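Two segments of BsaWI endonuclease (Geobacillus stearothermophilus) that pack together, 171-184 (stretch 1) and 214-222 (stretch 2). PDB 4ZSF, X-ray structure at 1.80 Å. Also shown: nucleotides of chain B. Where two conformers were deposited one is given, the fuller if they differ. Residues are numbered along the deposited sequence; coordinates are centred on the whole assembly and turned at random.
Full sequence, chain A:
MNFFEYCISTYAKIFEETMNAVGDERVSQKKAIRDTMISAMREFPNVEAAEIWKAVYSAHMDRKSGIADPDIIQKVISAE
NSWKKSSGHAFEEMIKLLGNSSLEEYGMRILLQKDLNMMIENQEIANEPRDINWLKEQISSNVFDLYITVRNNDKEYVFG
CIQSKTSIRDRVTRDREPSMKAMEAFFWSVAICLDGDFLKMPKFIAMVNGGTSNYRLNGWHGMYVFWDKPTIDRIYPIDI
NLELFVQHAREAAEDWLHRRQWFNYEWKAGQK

Stretch 1, residues 171-184: RVTRDREPSMKAME
Stretch 2 (214-222) NYRLNGWHG

Stretch 1 is a helix through E184, kinked at P178, whose ring nitrogen has no hydrogen to give the preceding turn; stretch 2 is an irregular loop laid against it, with CA atoms closest at R176–G219 (5.3 Å) and S179–W220 (6.1 Å). The contact buries 598 Å².

R176 extends its chain (chi1 and chi2 t, chi3 146°), so its guanidinium reaches the loop backbone: NH1 and NH2 both donate to L217 O, at 3.0 and 3.1 Å. Y215 (m, chi2 -74°) covers one guanidinium face, its CD1 3.6 Å from R176 NE. G219 (phi/psi -95/-16) suits the place beside this arm, since an ideal CB would lie 2.9 Å from R176 CG.

One turn on, S179 points toward the loop; chi1 t (164°) lets OG donate to G219 O at 2.5 Å, while its CB sits 3.7 Å from the centroid of the five-membered ring of W220, over the face. W220 (m, chi2 -97°) swings its indole back to the helix, CH2 lying 3.7 Å from R176 CA.

The flexible methionines fill the remaining space. M180 (m, t, p) brings CE 3.9 Å from L217 CB. M183 (m, t, m) sets SD 3.6 Å from the H221 ring centroid, over its face. N218 (p) braces the loop, ND2 donating to W220 O at 2.9 Å.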

# COMPACT_ATOMS: atom_id res chain seq x y z
N ARG A 171 8.45 -5.89 5.48
CA ARG A 171 7.17 -6.62 5.43
C ARG A 171 7.00 -7.52 6.66
O ARG A 171 5.88 -7.90 7.02
CB ARG A 171 7.07 -7.45 4.13
N VAL A 172 8.11 -7.81 7.32
CA VAL A 172 8.12 -8.81 8.35
C VAL A 172 7.38 -8.35 9.60
O VAL A 172 6.85 -9.21 10.28
CB VAL A 172 9.58 -9.27 8.72
CG1 VAL A 172 10.36 -9.75 7.44
CG2 VAL A 172 10.33 -8.17 9.47
N THR A 173 7.30 -7.05 9.92
CA THR A 173 6.47 -6.67 11.08
C THR A 173 5.01 -7.05 10.82
O THR A 173 4.37 -7.59 11.71
CB THR A 173 6.53 -5.14 11.46
OG1 THR A 173 5.92 -4.35 10.45
CG2 THR A 173 7.95 -4.66 11.67
N ARG A 174 4.51 -6.81 9.61
CA ARG A 174 3.13 -7.20 9.27
C ARG A 174 2.92 -8.71 8.90
O ARG A 174 1.78 -9.20 8.93
CB ARG A 174 2.62 -6.32 8.13
N ASP A 175 3.99 -9.42 8.53
CA ASP A 175 3.95 -10.86 8.16
C ASP A 175 4.01 -11.81 9.37
O ASP A 175 3.62 -12.98 9.30
CB ASP A 175 5.12 -11.21 7.25
CG ASP A 175 4.98 -10.59 5.85
OD1 ASP A 175 3.87 -10.59 5.28
OD2 ASP A 175 6.00 -10.13 5.31
N ARG A 176 4.56 -11.31 10.46
CA ARG A 176 4.68 -12.15 11.65
C ARG A 176 3.31 -12.58 12.23
O ARG A 176 3.16 -13.74 12.61
CB ARG A 176 5.51 -11.40 12.70
CG ARG A 176 5.68 -12.09 14.02
CD ARG A 176 6.63 -11.32 15.01
NE ARG A 176 6.17 -11.51 16.41
CZ ARG A 176 6.77 -12.38 17.22
NH1 ARG A 176 7.83 -13.03 16.78
NH2 ARG A 176 6.36 -12.58 18.46
N GLU A 177 2.34 -11.67 12.29
CA GLU A 177 1.05 -11.98 12.95
C GLU A 177 0.33 -13.14 12.16
O GLU A 177 -0.08 -14.13 12.78
CB GLU A 177 0.19 -10.70 13.11
N PRO A 178 0.25 -13.06 10.82
CA PRO A 178 -0.43 -14.19 10.17
C PRO A 178 0.38 -15.47 10.24
O PRO A 178 -0.22 -16.55 10.24
CB PRO A 178 -0.56 -13.74 8.71
CG PRO A 178 0.46 -12.64 8.52
CD PRO A 178 0.48 -11.94 9.87
N SER A 179 1.70 -15.37 10.32
CA SER A 179 2.50 -16.62 10.45
C SER A 179 2.17 -17.24 11.83
O SER A 179 1.98 -18.45 11.94
CB SER A 179 4.00 -16.32 10.35
OG SER A 179 4.72 -17.45 10.84
N MET A 180 2.03 -16.41 12.85
CA MET A 180 1.73 -16.96 14.21
C MET A 180 0.33 -17.57 14.26
O MET A 180 0.09 -18.58 14.95
CB MET A 180 1.91 -15.87 15.28
CG MET A 180 3.46 -15.57 15.39
SD MET A 180 3.88 -14.30 16.54
CE MET A 180 3.83 -15.22 18.10
N LYS A 181 -0.60 -16.97 13.51
CA LYS A 181 -1.90 -17.59 13.39
C LYS A 181 -1.86 -18.96 12.69
O LYS A 181 -2.63 -19.87 13.08
CB LYS A 181 -2.87 -16.63 12.65
CG LYS A 181 -3.24 -15.38 13.49
CD LYS A 181 -3.71 -15.83 14.85
CE LYS A 181 -4.47 -14.75 15.62
NZ LYS A 181 -5.28 -15.42 16.72
N ALA A 182 -0.98 -19.13 11.67
CA ALA A 182 -0.82 -20.42 10.99
C ALA A 182 -0.26 -21.44 11.99
O ALA A 182 -0.71 -22.60 12.00
CB ALA A 182 0.10 -20.27 9.77
N MET A 183 0.68 -21.02 12.84
CA MET A 183 1.23 -21.95 13.86
C MET A 183 0.13 -22.30 14.86
O MET A 183 0.06 -23.45 15.30
CB MET A 183 2.46 -21.32 14.58
CG MET A 183 3.60 -21.06 13.57
SD MET A 183 5.19 -20.73 14.36
CE MET A 183 4.86 -19.13 15.07
N GLU A 184 -0.70 -21.32 15.23
CA GLU A 184 -1.83 -21.61 16.10
C GLU A 184 -2.84 -22.61 15.49
O GLU A 184 -3.55 -23.31 16.25
CB GLU A 184 -2.59 -20.35 16.43
CG GLU A 184 -2.03 -19.61 17.55
CD GLU A 184 -2.87 -18.35 17.79
OE1 GLU A 184 -4.12 -18.39 17.58
OE2 GLU A 184 -2.25 -17.32 18.16
N ASN A 214 9.90 -7.55 23.70
CA ASN A 214 9.08 -7.15 22.56
C ASN A 214 8.53 -8.34 21.79
O ASN A 214 7.44 -8.31 21.20
CB ASN A 214 9.92 -6.28 21.62
CG ASN A 214 10.45 -5.04 22.33
OD1 ASN A 214 9.73 -4.42 23.11
ND2 ASN A 214 11.71 -4.69 22.07
N TYR A 215 9.31 -9.41 21.77
CA TYR A 215 8.93 -10.57 20.96
C TYR A 215 9.14 -11.78 21.79
O TYR A 215 10.23 -12.35 21.74
CB TYR A 215 9.75 -10.65 19.67
CG TYR A 215 9.56 -9.42 18.84
CD1 TYR A 215 8.38 -9.21 18.14
CD2 TYR A 215 10.54 -8.42 18.79
CE1 TYR A 215 8.19 -8.05 17.38
CE2 TYR A 215 10.35 -7.26 18.05
CZ TYR A 215 9.17 -7.08 17.35
OH TYR A 215 8.96 -5.93 16.62
N ARG A 216 8.13 -12.17 22.56
CA ARG A 216 8.29 -13.28 23.50
C ARG A 216 8.43 -14.63 22.77
O ARG A 216 9.31 -15.42 23.10
CB ARG A 216 7.12 -13.33 24.48
CG ARG A 216 7.47 -14.01 25.81
CD ARG A 216 6.27 -14.06 26.78
NE ARG A 216 5.12 -14.81 26.24
CZ ARG A 216 4.96 -16.13 26.31
NH1 ARG A 216 5.89 -16.89 26.90
NH2 ARG A 216 3.87 -16.70 25.80
N LEU A 217 7.60 -14.86 21.77
CA LEU A 217 7.62 -16.13 21.03
C LEU A 217 8.26 -15.96 19.66
O LEU A 217 8.32 -14.85 19.13
CB LEU A 217 6.22 -16.65 20.84
CG LEU A 217 5.38 -16.74 22.12
CD1 LEU A 217 4.04 -17.35 21.81
CD2 LEU A 217 6.15 -17.58 23.14
N ASN A 218 8.69 -17.08 19.08
CA ASN A 218 9.15 -17.09 17.69
C ASN A 218 8.00 -16.75 16.72
O ASN A 218 6.82 -17.06 17.00
CB ASN A 218 9.78 -18.44 17.33
CG ASN A 218 8.90 -19.63 17.71
OD1 ASN A 218 8.62 -19.83 18.89
ND2 ASN A 218 8.44 -20.41 16.71
N GLY A 219 8.31 -16.10 15.59
CA GLY A 219 7.26 -15.64 14.69
C GLY A 219 6.98 -16.64 13.58
O GLY A 219 5.92 -16.59 12.90
N TRP A 220 7.93 -17.58 13.42
CA TRP A 220 7.91 -18.64 12.39
C TRP A 220 8.50 -19.91 12.98
O TRP A 220 9.24 -19.82 13.95
CB TRP A 220 8.74 -18.28 11.11
CG TRP A 220 8.13 -17.12 10.30
CD1 TRP A 220 7.32 -17.25 9.19
CD2 TRP A 220 8.28 -15.73 10.54
NE1 TRP A 220 6.96 -16.02 8.76
CE2 TRP A 220 7.54 -15.06 9.55
CE3 TRP A 220 8.97 -14.97 11.51
CZ2 TRP A 220 7.43 -13.67 9.50
CZ3 TRP A 220 8.87 -13.56 11.45
CH2 TRP A 220 8.12 -12.93 10.45
N HIS A 221 8.24 -21.05 12.35
CA HIS A 221 8.96 -22.27 12.66
C HIS A 221 10.39 -22.17 12.16
O HIS A 221 11.33 -22.70 12.77
CB HIS A 221 8.27 -23.50 12.04
CG HIS A 221 7.00 -23.85 12.76
ND1 HIS A 221 5.78 -23.90 12.15
CD2 HIS A 221 6.78 -24.15 14.07
CE1 HIS A 221 4.86 -24.23 13.03
NE2 HIS A 221 5.43 -24.37 14.21
N GLY A 222 10.53 -21.51 11.03
CA GLY A 222 11.84 -21.44 10.40
C GLY A 222 11.83 -20.31 9.36
O GLY A 222 10.82 -20.03 8.72
P DG B 4 5.99 -0.50 12.67
OP1 DG B 4 5.97 -1.15 13.98
OP2 DG B 4 6.34 -1.21 11.42
O5' DG B 4 4.55 0.15 12.36
C5' DG B 4 4.02 1.15 13.21
C4' DG B 4 3.25 2.14 12.39
O4' DG B 4 4.17 3.08 11.75
C3' DG B 4 2.42 1.55 11.29
O3' DG B 4 1.23 2.35 11.18
C2' DG B 4 3.35 1.68 10.05
C1' DG B 4 4.00 3.03 10.33
N9 DG B 4 5.34 3.25 9.72
C8 DG B 4 6.38 2.34 9.65
N7 DG B 4 7.48 2.85 9.12
C5 DG B 4 7.14 4.15 8.82
C6 DG B 4 7.91 5.16 8.20
O6 DG B 4 9.09 5.10 7.83
N1 DG B 4 7.21 6.37 8.11
C2 DG B 4 5.87 6.52 8.50
N2 DG B 4 5.33 7.73 8.31
N3 DG B 4 5.17 5.58 9.11
C4 DG B 4 5.84 4.42 9.21